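Local coordinates for protein acetoacetate decarboxylase (Sphingomonas wittichii, PDB 5UPB) that belongs to the acetoacetate decarboxylase-like enzymes and is probably a lyase whose chemistry on its own substrate may differ from that of the classical decarboxylase, at residues R38-A41 and L47-A50; S87-H92 and Q96-A101; T29-C34 and D173-P178. One frame throughout, in Å; residues are numbered along the deposited sequence.

Contact 1 (R38-A41 and L47-A50); sequences RLQA and LKVA
Where helix 36-42 turns back into the short strand 48-50, the carboxamide of Q40 docks on the backbone on both sides of K48, taking the N-H of V49 and giving an N-H to the carbonyl of L47. Its two ends are used at once. The oxygen OE1 accepts the backbone N-H of V49, with N to OE1 at 2.9 Å and a nearly straight angle of 169° at the hydrogen, although the donor sits tilted from the carbonyl plane. The other end, NE2, donates to the carbonyl O of L47 at 2.8 Å, and that oxygen lies practically in the plane of the Q40 amide. With both ends tied, the amide cannot easily flip. CG of Q40 stands anti to the backbone N (chi1 -178°) and the chain bends at the next bond, which swings the carboxamide off the helix and across to the strand.

Carbon packs around this polar grip. V49 brings CG1 to 3.3 Å from Q40 OE1, while its other methyl, CG2, meets CB of L39 at 3.9 Å. CD of the exposed K48 comes to 3.7 Å from Q40 OE1. Beyond the pair, L39 and V49 both rest on I88 of strand 80-92, so the helix packs on two neighbouring strands, 48-50 and 80-92. K48 and A50 pair by backbone bonds with T91 and A89 of strand 80-92. The whole is a compact helix-turn-strand unit in which a glutamine side chain extends backbone pairing along the other edge of a short strand.

Contact 2 (S87-H92 and Q96-A101); sequences SIACTH and QGYFPA
Backbone pairing carries the contact between I88 and F99 and, two residues further on, between C90 and G97. At the first pair, N of I88 donates to O of F99 at 2.8 Å, and N of F99 returns the bond to O of I88 over the same length. C90 and G97 repeat the exchange, 3.0 Å from N of C90 to O of G97 and 2.9 Å from N of G97 to O of C90. All four bonds are close to straight. Between them lies the non-hydrogen-bonded pair A89 and Y98, where CA of Y98 adds a CA-H...O contact to O of I88 at 3.3 Å. The carbonyls of C90 and G97 also each accept a bond from R177, whose NE lies beside CB of A89 and whose aliphatic chain runs over to the Y98 ring.

Strands 80-92 and 95-105 form an antiparallel beta hairpin within the largely antiparallel beta framework of the acetoacetate decarboxylase family, and their segments 87-92 and 96-101 run at 150° to one another.

Apolar contacts occupy both surfaces of the ladder. On the one with A89 and Y98, CE1 of the tyrosine ring touches CB of A89 at 3.9 Å, the ring leaning obliquely past the backbone of I88 and A89. Its OH is hydrogen-bonded to the backbone O of R175. On the surface with I88, C90 and F99, SG of C90 lies 3.9 Å from CB of F99; chi1 at 58° turns the sulfur toward the backbone N of F99, 3.7 Å from SG. The F99 ring leads off toward P44. Farther along, CD1 of I88 meets CB of A101.

OG of S87 comes against CA and CB of P100, the central residue of an inverse gamma turn that bends the second strand.

Contact 3 (T29-C34 and D173-P178); sequences TVYLRC and DLRSRP
Strand 29-34 and the irregular segment 173-178 stand well apart, with CA of Y31 and CA of R175, their nearest pair, 8.2 Å from each other, so that side chains must bridge the gap. Y31 does most of it. Its CG lies anti to its carbonyl carbon (chi1 -64°), and from there the ring reaches across until the hydroxyl meets the loop backbone. N of R175 donates to OH of Y31 at 3.1 Å, almost straight at 172°. The same OH is hydrogen-bonded, at 3.1 Å, to an ordered water at the ring's edge, in its plane, and this water donates in turn to O of R175. The phenol thus engages both polar groups of one loop residue, directly at the N-H and through water at the carbonyl.

R175 then folds back over the ring. Its chain bends at chi2 and lays CD over the centre of one face in a CH-pi contact, 3.4 Å from CD to the centroid of the Y31 ring. The guanidinium continues past CD2 with its plane turned 28° from the ring, though this side chain is poorly ordered. CG2 of T29 covers the opposite face near the rim, so the ring is sandwiched between its own strand and the loop.

In the fold, this ties the loop leading into strand 179-186 to strand 21-34, which pairs with strands 53-65 and 235-249. A phenylalanine here would probably leave the R175 N-H without its acceptor and the water without one of its partners. CB of L174 approaches OH of Y31 at 4.0 Å, while the L174 side chain also packs on V209 and I212. Just before it, D173 makes a salt bridge with R167.

How the contacts relate
Contacts 1 and 2 follow one another along the chain, and both fall between the two segments of contact 3, which joins segments whose nearest ends are 139 residues apart in the chain. Their centres are close: about 8 Å between contacts 1 and 2, 10 Å between 2 and 3, and 15 Å between 1 and 3. Strand 80-92, which carries one half of contact 2, also pairs with strand 48-50 of contact 1. Segment 173-178 meets the hairpin through R175 and R177, and R177 also reaches A50; L39 packs on C34 where strand 21-34 leads into helix 36-42. Early strands, hairpin and a distant loop thereby form one continuous region of the fold.

Contact 1 (R38-A41 and L47-A50)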
loop_
_atom_site.group_PDB
_atom_site.type_symbol
_atom_site.label_atom_id
_atom_site.label_comp_id
_atom_site.label_asym_id
_atom_site.label_seq_id
_atom_site.Cartn_x
_atom_site.Cartn_y
_atom_site.Cartn_z
ATOM N N ARG A 38 28.487 15.067 -13.666
ATOM C CA ARG A 38 27.283 14.241 -13.716
ATOM C C ARG A 38 26.083 14.969 -13.108
ATOM O O ARG A 38 24.978 14.935 -13.663
ATOM C CB ARG A 38 27.498 12.928 -12.958
ATOM C CG ARG A 38 28.435 11.923 -13.582
ATOM C CD ARG A 38 28.324 10.614 -12.821
ATOM N NE ARG A 38 28.834 9.474 -13.568
ATOM C CZ ARG A 38 28.915 8.242 -13.080
ATOM N NH1 ARG A 38 28.527 7.992 -11.836
ATOM N NH2 ARG A 38 29.392 7.259 -13.834
ATOM N N LEU A 39 26.276 15.650 -11.969
ATOM C CA LEU A 39 25.148 16.339 -11.352
ATOM C C LEU A 39 24.663 17.497 -12.209
ATOM O O LEU A 39 23.455 17.749 -12.280
ATOM C CB LEU A 39 25.530 16.824 -9.960
ATOM C CG LEU A 39 26.064 15.773 -9.015
ATOM C CD1 LEU A 39 26.387 16.417 -7.702
ATOM C CD2 LEU A 39 25.052 14.719 -8.819
ATOM N N GLN A 40 25.577 18.201 -12.890
ATOM C CA GLN A 40 25.152 19.339 -13.705
ATOM C C GLN A 40 24.142 18.909 -14.766
ATOM O O GLN A 40 23.210 19.654 -15.087
ATOM C CB GLN A 40 26.357 20.013 -14.374
ATOM C CG GLN A 40 25.957 21.241 -15.204
ATOM C CD GLN A 40 25.529 22.435 -14.331
ATOM O OE1 GLN A 40 26.281 22.879 -13.448
ATOM N NE2 GLN A 40 24.315 22.947 -14.569
ATOM N N ALA A 41 24.315 17.708 -15.327
ATOM C CA ALA A 41 23.389 17.207 -16.345
ATOM C C ALA A 41 21.952 17.104 -15.829
ATOM O O ALA A 41 21.005 17.125 -16.621
ATOM C CB ALA A 41 23.889 15.849 -16.846
ATOM N N LEU A 47 20.908 26.970 -13.404
ATOM C CA LEU A 47 21.496 26.542 -12.144
ATOM C C LEU A 47 22.872 25.956 -12.400
ATOM O O LEU A 47 23.073 25.193 -13.349
ATOM C CB LEU A 47 20.632 25.507 -11.425
ATOM C CG LEU A 47 19.214 25.931 -11.046
ATOM C CD1 LEU A 47 18.516 24.819 -10.246
ATOM C CD2 LEU A 47 19.259 27.247 -10.275
ATOM N N LYS A 48 23.806 26.297 -11.527
ATOM C CA LYS A 48 25.184 25.860 -11.649
ATOM C C LYS A 48 25.498 24.963 -10.466
ATOM O O LYS A 48 25.208 25.314 -9.316
ATOM C CB LYS A 48 26.138 27.062 -11.684
ATOM C CG LYS A 48 27.572 26.735 -12.074
ATOM C CD LYS A 48 27.679 26.328 -13.539
ATOM C CE LYS A 48 29.120 26.297 -14.011
ATOM N NZ LYS A 48 29.214 25.890 -15.435
ATOM N N VAL A 49 26.040 23.784 -10.753
ATOM C CA VAL A 49 26.355 22.862 -9.680
ATOM C C VAL A 49 27.416 23.513 -8.773
ATOM O O VAL A 49 28.254 24.307 -9.222
ATOM C CB VAL A 49 26.819 21.522 -10.281
ATOM C CG1 VAL A 49 28.185 21.669 -11.003
ATOM C CG2 VAL A 49 26.871 20.443 -9.230
ATOM N N ALA A 50 27.408 23.142 -7.500
ATOM C CA ALA A 50 28.459 23.600 -6.597
ATOM C C ALA A 50 29.597 22.601 -6.725
ATOM O O ALA A 50 29.855 22.122 -7.834
ATOM C CB ALA A 50 27.952 23.732 -5.158
#

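Contact 2 (S87-H92 and Q96-A101)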
loop_
_atom_site.group_PDB
_atom_site.type_symbol
_atom_site.label_atom_id
_atom_site.label_comp_id
_atom_site.label_asym_id
_atom_site.label_seq_id
_atom_site.Cartn_x
_atom_site.Cartn_y
_atom_site.Cartn_z
ATOM N N SER A 87 19.183 15.494 -3.496
ATOM C CA SER A 87 19.203 16.905 -3.860
ATOM C C SER A 87 20.630 17.355 -4.129
ATOM O O SER A 87 21.566 16.904 -3.472
ATOM C CB SER A 87 18.604 17.835 -2.756
ATOM O OG SER A 87 17.292 17.481 -2.426
ATOM N N ILE A 88 20.769 18.335 -5.018
ATOM C CA ILE A 88 22.058 18.769 -5.556
ATOM C C ILE A 88 22.338 20.192 -5.095
ATOM O O ILE A 88 21.510 21.092 -5.286
ATOM C CB ILE A 88 22.052 18.688 -7.090
ATOM C CG1 ILE A 88 21.761 17.246 -7.516
ATOM C CG2 ILE A 88 23.370 19.217 -7.673
ATOM C CD1 ILE A 88 21.481 17.077 -9.004
ATOM N N ALA A 89 23.506 20.402 -4.494
ATOM C CA ALA A 89 23.893 21.762 -4.139
ATOM C C ALA A 89 24.245 22.527 -5.406
ATOM O O ALA A 89 24.942 22.007 -6.282
ATOM C CB ALA A 89 25.069 21.757 -3.163
ATOM N N CYS A 90 23.732 23.753 -5.520
ATOM C CA CYS A 90 23.881 24.544 -6.736
ATOM C C CYS A 90 23.738 26.027 -6.397
ATOM O O CYS A 90 23.533 26.418 -5.240
ATOM C CB CYS A 90 22.879 24.108 -7.804
ATOM S SG CYS A 90 21.150 24.215 -7.299
ATOM N N THR A 91 23.860 26.855 -7.439
ATOM C CA THR A 91 23.743 28.300 -7.329
ATOM C C THR A 91 22.935 28.847 -8.497
ATOM O O THR A 91 22.954 28.306 -9.609
ATOM C CB THR A 91 25.112 28.990 -7.334
ATOM O OG1 THR A 91 25.887 28.497 -8.446
ATOM C CG2 THR A 91 25.825 28.715 -6.059
ATOM N N HIS A 92 22.242 29.948 -8.226
ATOM C CA HIS A 92 21.570 30.764 -9.231
ATOM C C HIS A 92 22.167 32.150 -9.055
ATOM O O HIS A 92 21.873 32.837 -8.068
ATOM C CB HIS A 92 20.051 30.781 -9.050
ATOM C CG HIS A 92 19.338 31.600 -10.081
ATOM N ND1 HIS A 92 18.705 32.785 -9.780
ATOM C CD2 HIS A 92 19.118 31.380 -11.399
ATOM C CE1 HIS A 92 18.165 33.285 -10.877
ATOM N NE2 HIS A 92 18.385 32.442 -11.869
ATOM N N GLN A 96 22.882 30.612 -3.150
ATOM C CA GLN A 96 23.182 29.214 -2.891
ATOM C C GLN A 96 21.911 28.458 -2.565
ATOM O O GLN A 96 21.088 28.925 -1.780
ATOM C CB GLN A 96 24.133 29.104 -1.692
ATOM C CG GLN A 96 25.491 29.772 -1.904
ATOM C CD GLN A 96 26.437 29.513 -0.752
ATOM O OE1 GLN A 96 26.062 29.652 0.411
ATOM N NE2 GLN A 96 27.666 29.124 -1.069
ATOM N N GLY A 97 21.760 27.276 -3.145
ATOM C CA GLY A 97 20.569 26.522 -2.837
ATOM C C GLY A 97 20.771 25.047 -3.084
ATOM O O GLY A 97 21.883 24.588 -3.362
ATOM N N TYR A 98 19.661 24.320 -3.001
ATOM C CA TYR A 98 19.588 22.928 -3.381
ATOM C C TYR A 98 18.564 22.809 -4.506
ATOM O O TYR A 98 17.556 23.517 -4.503
ATOM C CB TYR A 98 19.144 22.014 -2.230
ATOM C CG TYR A 98 20.244 21.718 -1.273
ATOM C CD1 TYR A 98 21.246 20.784 -1.578
ATOM C CD2 TYR A 98 20.317 22.404 -0.048
ATOM C CE1 TYR A 98 22.279 20.520 -0.669
ATOM C CE2 TYR A 98 21.326 22.151 0.847
ATOM C CZ TYR A 98 22.310 21.215 0.551
ATOM O OH TYR A 98 23.319 20.993 1.487
ATOM N N PHE A 99 18.832 21.915 -5.461
ATOM C CA PHE A 99 17.831 21.495 -6.436
ATOM C C PHE A 99 17.474 20.059 -6.107
ATOM O O PHE A 99 18.354 19.183 -6.150
ATOM C CB PHE A 99 18.336 21.591 -7.876
ATOM C CG PHE A 99 17.335 21.105 -8.887
ATOM C CD1 PHE A 99 16.181 21.826 -9.144
ATOM C CD2 PHE A 99 17.544 19.909 -9.563
ATOM C CE1 PHE A 99 15.257 21.372 -10.052
ATOM C CE2 PHE A 99 16.628 19.443 -10.484
ATOM C CZ PHE A 99 15.486 20.172 -10.739
ATOM N N PRO A 100 16.262 19.785 -5.655
ATOM C CA PRO A 100 15.901 18.394 -5.295
ATOM C C PRO A 100 15.507 17.578 -6.533
ATOM O O PRO A 100 14.340 17.367 -6.844
ATOM C CB PRO A 100 14.746 18.597 -4.309
ATOM C CG PRO A 100 14.077 19.846 -4.815
ATOM C CD PRO A 100 15.145 20.718 -5.440
ATOM N N ALA A 101 16.532 17.059 -7.214
ATOM C CA ALA A 101 16.357 16.422 -8.530
ATOM C C ALA A 101 15.404 15.240 -8.476
ATOM O O ALA A 101 14.524 15.113 -9.326
ATOM C CB ALA A 101 17.710 15.953 -9.059
#

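Contact 3 (T29-C34 and D173-P178)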
loop_
_atom_site.group_PDB
_atom_site.type_symbol
_atom_site.label_atom_id
_atom_site.label_comp_id
_atom_site.label_asym_id
_atom_site.label_seq_id
_atom_site.Cartn_x
_atom_site.Cartn_y
_atom_site.Cartn_z
ATOM N N THR A 29 19.489 12.437 7.254
ATOM C CA THR A 29 20.207 13.030 6.139
ATOM C C THR A 29 21.642 12.526 6.065
ATOM O O THR A 29 22.354 12.473 7.081
ATOM C CB THR A 29 20.186 14.558 6.260
ATOM O OG1 THR A 29 18.821 15.000 6.264
ATOM C CG2 THR A 29 20.931 15.219 5.112
ATOM N N VAL A 30 22.064 12.182 4.842
ATOM C CA VAL A 30 23.438 11.831 4.541
ATOM C C VAL A 30 23.946 12.781 3.467
ATOM O O VAL A 30 23.327 12.937 2.403
ATOM C CB VAL A 30 23.575 10.377 4.102
ATOM C CG1 VAL A 30 25.020 10.107 3.661
ATOM C CG2 VAL A 30 23.157 9.477 5.238
ATOM N N TYR A 31 25.060 13.421 3.757
ATOM C CA TYR A 31 25.722 14.281 2.801
ATOM C C TYR A 31 26.758 13.495 2.007
ATOM O O TYR A 31 27.424 12.597 2.534
ATOM C CB TYR A 31 26.384 15.447 3.526
ATOM C CG TYR A 31 25.363 16.317 4.196
ATOM C CD1 TYR A 31 24.540 17.162 3.448
ATOM C CD2 TYR A 31 25.232 16.326 5.588
ATOM C CE1 TYR A 31 23.577 17.961 4.066
ATOM C CE2 TYR A 31 24.277 17.127 6.209
ATOM C CZ TYR A 31 23.468 17.955 5.446
ATOM O OH TYR A 31 22.541 18.760 6.065
ATOM N N LEU A 32 26.832 13.814 0.726
ATOM C CA LEU A 32 27.655 13.125 -0.256
ATOM C C LEU A 32 28.326 14.146 -1.156
ATOM O O LEU A 32 27.852 15.276 -1.315
ATOM C CB LEU A 32 26.832 12.223 -1.190
ATOM C CG LEU A 32 25.777 11.324 -0.609
ATOM C CD1 LEU A 32 25.006 10.791 -1.778
ATOM C CD2 LEU A 32 26.453 10.234 0.177
ATOM N N ARG A 33 29.359 13.688 -1.854
ATOM C CA ARG A 33 29.968 14.451 -2.938
ATOM C C ARG A 33 30.047 13.534 -4.145
ATOM O O ARG A 33 30.539 12.410 -4.034
ATOM C CB ARG A 33 31.353 14.987 -2.577
ATOM C CG ARG A 33 31.948 15.914 -3.658
ATOM C CD ARG A 33 33.268 16.552 -3.220
ATOM N NE ARG A 33 33.132 17.271 -1.946
ATOM C CZ ARG A 33 33.799 16.992 -0.825
ATOM N NH1 ARG A 33 34.694 16.007 -0.781
ATOM N NH2 ARG A 33 33.573 17.717 0.263
ATOM N N CYS A 34 29.474 13.971 -5.257
ATOM C CA CYS A 34 29.564 13.275 -6.530
ATOM C C CYS A 34 30.350 14.136 -7.500
ATOM O O CYS A 34 30.756 15.266 -7.189
ATOM C CB CYS A 34 28.173 12.964 -7.112
ATOM S SG CYS A 34 27.130 11.961 -6.075
ATOM N N ASP A 173 26.461 20.896 11.944
ATOM C CA ASP A 173 26.394 19.596 11.296
ATOM C C ASP A 173 25.440 19.567 10.107
ATOM O O ASP A 173 25.348 18.537 9.434
ATOM C CB ASP A 173 26.017 18.539 12.330
ATOM C CG ASP A 173 27.046 18.458 13.457
ATOM O OD1 ASP A 173 28.247 18.290 13.136
ATOM O OD2 ASP A 173 26.658 18.513 14.650
ATOM N N LEU A 174 24.729 20.661 9.834
ATOM C CA LEU A 174 23.863 20.774 8.674
ATOM C C LEU A 174 24.576 21.569 7.599
ATOM O O LEU A 174 25.352 22.472 7.887
ATOM C CB LEU A 174 22.562 21.474 9.037
ATOM C CG LEU A 174 21.884 20.900 10.286
ATOM C CD1 LEU A 174 20.617 21.660 10.632
ATOM C CD2 LEU A 174 21.579 19.436 10.081
ATOM N N ARG A 175 24.312 21.235 6.350
ATOM C CA ARG A 175 24.852 22.014 5.241
ATOM C C ARG A 175 23.741 22.853 4.623
ATOM O O ARG A 175 23.195 22.552 3.560
ATOM C CB ARG A 175 25.544 21.101 4.233
ATOM C CG ARG A 175 26.841 20.428 4.729
ATOM C CD ARG A 175 26.703 19.436 5.849
ATOM N NE ARG A 175 27.989 18.780 6.108
ATOM C CZ ARG A 175 28.315 18.114 7.215
ATOM N NH1 ARG A 175 27.457 17.970 8.225
ATOM N NH2 ARG A 175 29.515 17.565 7.303
ATOM N N SER A 176 23.439 23.942 5.315
ATOM C CA SER A 176 22.319 24.809 4.994
ATOM C C SER A 176 22.632 25.708 3.805
ATOM O O SER A 176 23.657 26.408 3.779
ATOM C CB SER A 176 21.964 25.663 6.206
ATOM O OG SER A 176 23.020 26.571 6.493
ATOM N N ARG A 177 21.716 25.714 2.841
ATOM C CA ARG A 177 21.766 26.604 1.704
ATOM C C ARG A 177 20.379 27.225 1.646
ATOM O O ARG A 177 19.387 26.488 1.520
ATOM C CB ARG A 177 22.145 25.829 0.426
ATOM C CG ARG A 177 23.527 25.146 0.561
ATOM C CD ARG A 177 23.929 24.222 -0.586
ATOM N NE ARG A 177 24.251 24.969 -1.801
ATOM C CZ ARG A 177 25.430 25.519 -2.091
ATOM N NH1 ARG A 177 26.469 25.449 -1.258
ATOM N NH2 ARG A 177 25.562 26.156 -3.240
ATOM N N PRO A 178 20.250 28.551 1.683
ATOM C CA PRO A 178 18.923 29.131 1.979
ATOM C C PRO A 178 17.870 28.811 0.923
ATOM O O PRO A 178 16.706 28.569 1.262
ATOM C CB PRO A 178 19.192 30.640 2.012
ATOM C CG PRO A 178 20.505 30.842 1.337
ATOM C CD PRO A 178 21.285 29.565 1.443
HETATM O O HOH W 1 20.975 20.683 4.232
#